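Putative alpha-L-fucosidase (Bacteroides thetaiotaomicron, PDB 3EYP) probably acts as an alpha-L-fucosidase of glycoside hydrolase family 29, cleaving terminal alpha-linked L-fucose from its glycoside substrates. Local coordinates at residues I184-E187 and V193-G196; D104-F109 and G151-D156. All blocks are in the same frame, centred on the assembly; numbering follows the deposited sequence.

Contact 1 of 2, residues I184-E187 and V193-G196; sequences IVRE and VIFG
V185 and I194 make the fully buried, apolar half of this contact. The CG1 methyl of V185 comes up against the outer end of the I194 side chain, 4.1 Å from I194 CD1 and equally near the CG1 carbon behind it, and the two side chains cross obliquely. I194 reaches over because its CG1 branch stands anti to the carbonyl carbon (chi1 -63°) and then runs on nearly straight, which carries CD1 out toward the helix. The filling continues beyond this pair: V185 also rests on L150 of helix 139-155 and on T163 of strand 162-164, while I194 touches W165. One segment lies in the last turn of helix 175-188, the other on strand 193-195, and together they form the closing half of a beta-alpha-beta unit that starts with strand 162-164. Such right-handed units, repeated round a parallel sheet, build the TIM barrel of this family's catalytic domain, with the helix packed on the outside of its strand. Nearer the solvent the contact turns polar: R186, partly exposed, comes to the same CD1 methyl from a different direction. Two bends, at chi2 (80°) and chi3 (-73°), bring its guanidinium back toward the strand, where NH1 lies 3.7 Å from I194 CD1 and no hydrogen bond links the segments. V193 N sits near the guanidinium plane at its edge, 4.4 Å from R186 NH2. The connecting turn helps to hold the group, with NH2 bonding Q189 O and NH1 weakly C192 O. D205 takes the backbone N-H of I194 on its OD2 and forms a long, weak ion pair with R186 NH1, where its charge would probably ease the closeness of R13 to R186.

Contact 2 of 2, residues D104-F109 and G151-D156; sequences DVVREF and GELMSD
R107 reaches D156 end-on: NH1 and NH2 both donate to the backbone oxygen D156 O, each at 2.9 Å and each somewhat bent, with N-H...O angles near 147°. The oxygen lies almost exactly in the guanidinium plane, at its edge. Seen from the carbonyl the two donors differ, since NH1 lies in the carbonyl plane on a lone pair, whereas NH2 stands above that plane. Bends at chi2 (48°) and chi3 (73°) curl the arginine chain round until its end faces the D156 carbonyl. Deeper in, V106 CG1 meets L153 CD2 at 4.1 Å, the side chains crossing at about a right angle; CG1, anti to the V106 nitrogen, is the branch that points at L153. Helices 105-116 and 139-155 are neighbours on the outside of the TIM barrel, and this pair sits over strands 70-76 and 119-124, where A75 and I122 touch both side chains. At the N-cap, D104 OD1 accepts from R107 N at 2.9 Å, nearly straight but from well above the carboxylate plane, while OD2 takes the hydroxyl of Y157, whose ring in turn forms a cation-pi contact with R107. A leucine in place of R107 would probably leave D156 O without the two arginine donors and the Y157 ring without its cation.

Contact 1 joins the helical layer to the barrel strands, whereas contact 2 lies between two helices of the outer layer. Helix 139-155 lies between them: it supplies 151-156 to contact 2 and also packs against helix 175-188 of contact 1, where V185 CG2 approaches M154 CG at 4.2 Å. Their centres are about 16 Å apart. Contact 1 is the more buried, and apolar across the interface but for one guanidinium. Contact 2 joins the helices of successive units, 42 residues apart at the closest ends of the segments, and is only partly buried; it pairs an apolar inner touch with a polar rim. Each uses an arginine to reach backbone oxygens, contact 1 within its connecting turn, contact 2 across the interface.

Contact 1 of 2, residues I184-E187 and V193-G196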
# COMPACT_ATOMS: atom_id res chain seq x y z
N ILE A 184 19.01 3.92 13.22
CA ILE A 184 18.87 2.56 13.76
C ILE A 184 18.24 1.65 12.76
O ILE A 184 18.74 0.58 12.47
CB ILE A 184 18.09 2.52 15.10
CG1 ILE A 184 18.95 3.21 16.16
CG2 ILE A 184 17.69 1.08 15.44
CD1 ILE A 184 18.18 3.95 17.22
N VAL A 185 17.10 2.07 12.25
CA VAL A 185 16.39 1.27 11.23
C VAL A 185 17.28 0.91 10.04
O VAL A 185 17.43 -0.28 9.62
CB VAL A 185 15.02 1.94 10.80
CG1 VAL A 185 14.34 1.14 9.68
CG2 VAL A 185 14.00 2.07 12.02
N ARG A 186 17.94 1.93 9.54
CA ARG A 186 18.67 1.84 8.27
C ARG A 186 19.89 0.92 8.46
O ARG A 186 20.23 0.09 7.62
CB ARG A 186 19.07 3.24 7.82
CG ARG A 186 19.24 3.45 6.35
CD ARG A 186 17.92 3.65 5.59
NE ARG A 186 17.30 2.36 5.55
CZ ARG A 186 16.00 2.13 5.41
NH1 ARG A 186 15.13 3.11 5.19
NH2 ARG A 186 15.62 0.88 5.45
N GLU A 187 20.54 1.05 9.60
CA GLU A 187 21.71 0.22 9.91
C GLU A 187 21.36 -1.24 10.12
O GLU A 187 21.96 -2.16 9.57
CB GLU A 187 22.48 0.78 11.10
CG GLU A 187 23.47 -0.24 11.65
CD GLU A 187 24.30 0.30 12.78
OE1 GLU A 187 24.06 -0.12 13.94
OE2 GLU A 187 25.20 1.13 12.50
N VAL A 193 11.48 -0.46 4.66
CA VAL A 193 10.76 0.71 4.12
C VAL A 193 10.15 1.46 5.28
O VAL A 193 9.50 0.88 6.17
CB VAL A 193 9.59 0.27 3.20
CG1 VAL A 193 8.73 1.41 2.86
CG2 VAL A 193 10.07 -0.42 1.94
N ILE A 194 10.39 2.75 5.29
CA ILE A 194 9.82 3.64 6.31
C ILE A 194 8.61 4.45 5.83
O ILE A 194 8.72 5.22 4.87
CB ILE A 194 10.87 4.56 6.87
CG1 ILE A 194 11.98 3.76 7.57
CG2 ILE A 194 10.21 5.60 7.80
CD1 ILE A 194 13.21 4.67 7.90
N PHE A 195 7.48 4.20 6.49
CA PHE A 195 6.25 5.05 6.30
C PHE A 195 6.46 6.18 7.27
O PHE A 195 6.47 5.99 8.49
CB PHE A 195 4.95 4.31 6.61
CG PHE A 195 3.73 5.17 6.54
CD1 PHE A 195 2.97 5.25 5.36
CD2 PHE A 195 3.31 5.87 7.65
CE1 PHE A 195 1.82 6.06 5.29
CE2 PHE A 195 2.12 6.67 7.60
CZ PHE A 195 1.40 6.76 6.42
N GLY A 196 6.66 7.38 6.72
CA GLY A 196 7.00 8.56 7.53
C GLY A 196 6.03 9.71 7.35
O GLY A 196 5.49 9.96 6.27

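Contact 2 of 2, residues D104-F109 and G151-D156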
# COMPACT_ATOMS: atom_id res chain seq x y z
N ASP A 104 4.91 -13.25 24.33
CA ASP A 104 5.50 -12.28 23.39
C ASP A 104 4.76 -12.38 22.07
O ASP A 104 4.94 -13.29 21.29
CB ASP A 104 7.00 -12.55 23.26
CG ASP A 104 7.74 -11.53 22.38
OD1 ASP A 104 7.09 -10.77 21.60
OD2 ASP A 104 8.98 -11.54 22.43
N VAL A 105 3.86 -11.44 21.88
CA VAL A 105 3.03 -11.45 20.69
C VAL A 105 3.86 -11.10 19.43
O VAL A 105 3.69 -11.73 18.39
CB VAL A 105 1.80 -10.52 20.81
CG1 VAL A 105 0.96 -10.66 19.59
CG2 VAL A 105 0.97 -10.89 22.08
N VAL A 106 4.81 -10.21 19.59
CA VAL A 106 5.71 -9.84 18.47
C VAL A 106 6.47 -11.11 17.99
O VAL A 106 6.50 -11.42 16.82
CB VAL A 106 6.65 -8.66 18.74
CG1 VAL A 106 7.46 -8.35 17.50
CG2 VAL A 106 5.84 -7.33 19.07
N ARG A 107 6.98 -11.87 18.94
CA ARG A 107 7.63 -13.17 18.67
C ARG A 107 6.72 -14.08 17.85
O ARG A 107 7.09 -14.53 16.80
CB ARG A 107 8.00 -13.89 19.97
CG ARG A 107 8.96 -15.10 19.84
CD ARG A 107 10.20 -14.85 18.97
NE ARG A 107 11.15 -13.99 19.69
CZ ARG A 107 12.12 -13.29 19.13
NH1 ARG A 107 12.34 -13.37 17.83
NH2 ARG A 107 12.90 -12.53 19.86
N GLU A 108 5.56 -14.40 18.38
CA GLU A 108 4.55 -15.24 17.68
C GLU A 108 4.28 -14.77 16.25
O GLU A 108 4.20 -15.54 15.29
CB GLU A 108 3.25 -15.29 18.50
CG GLU A 108 3.54 -15.88 19.92
CD GLU A 108 2.37 -16.52 20.63
OE1 GLU A 108 1.38 -16.93 19.99
OE2 GLU A 108 2.51 -16.70 21.87
N PHE A 109 4.07 -13.47 16.15
CA PHE A 109 3.85 -12.79 14.87
C PHE A 109 4.96 -13.03 13.86
O PHE A 109 4.72 -13.57 12.76
CB PHE A 109 3.60 -11.28 15.10
CG PHE A 109 3.51 -10.48 13.82
CD1 PHE A 109 2.42 -10.61 12.94
CD2 PHE A 109 4.51 -9.60 13.49
CE1 PHE A 109 2.38 -9.88 11.76
CE2 PHE A 109 4.47 -8.90 12.34
CZ PHE A 109 3.38 -9.04 11.47
N GLY A 151 15.71 -0.59 18.84
CA GLY A 151 16.83 -1.51 18.83
C GLY A 151 16.50 -2.95 19.11
O GLY A 151 17.05 -3.88 18.49
N GLU A 152 15.60 -3.16 20.06
CA GLU A 152 15.12 -4.48 20.33
C GLU A 152 14.40 -5.03 19.09
O GLU A 152 14.66 -6.14 18.63
CB GLU A 152 14.17 -4.52 21.57
CG GLU A 152 14.84 -4.10 22.88
CD GLU A 152 13.91 -4.20 24.03
OE1 GLU A 152 12.78 -3.71 23.83
OE2 GLU A 152 14.28 -4.68 25.13
N LEU A 153 13.50 -4.24 18.54
CA LEU A 153 12.59 -4.75 17.49
C LEU A 153 13.29 -4.93 16.15
O LEU A 153 12.90 -5.78 15.29
CB LEU A 153 11.35 -3.81 17.32
CG LEU A 153 10.39 -3.87 18.52
CD1 LEU A 153 9.25 -2.86 18.46
CD2 LEU A 153 9.87 -5.26 18.70
N MET A 154 14.34 -4.14 15.98
CA MET A 154 15.13 -4.14 14.70
C MET A 154 16.31 -5.11 14.73
O MET A 154 16.98 -5.35 13.70
CB MET A 154 15.65 -2.74 14.36
CG MET A 154 14.59 -1.69 13.87
SD MET A 154 13.43 -2.11 12.55
CE MET A 154 11.98 -2.36 13.59
N SER A 155 16.55 -5.66 15.92
CA SER A 155 17.67 -6.56 16.18
C SER A 155 17.29 -8.01 16.42
O SER A 155 18.00 -8.92 16.03
CB SER A 155 18.51 -6.08 17.37
OG SER A 155 19.08 -4.79 17.20
N ASP A 156 16.22 -8.24 17.16
CA ASP A 156 16.04 -9.56 17.77
C ASP A 156 14.85 -10.34 17.20
O ASP A 156 14.51 -11.41 17.69
CB ASP A 156 15.89 -9.47 19.30
CG ASP A 156 17.10 -8.80 20.00
OD1 ASP A 156 18.25 -9.01 19.57
OD2 ASP A 156 16.86 -8.05 20.98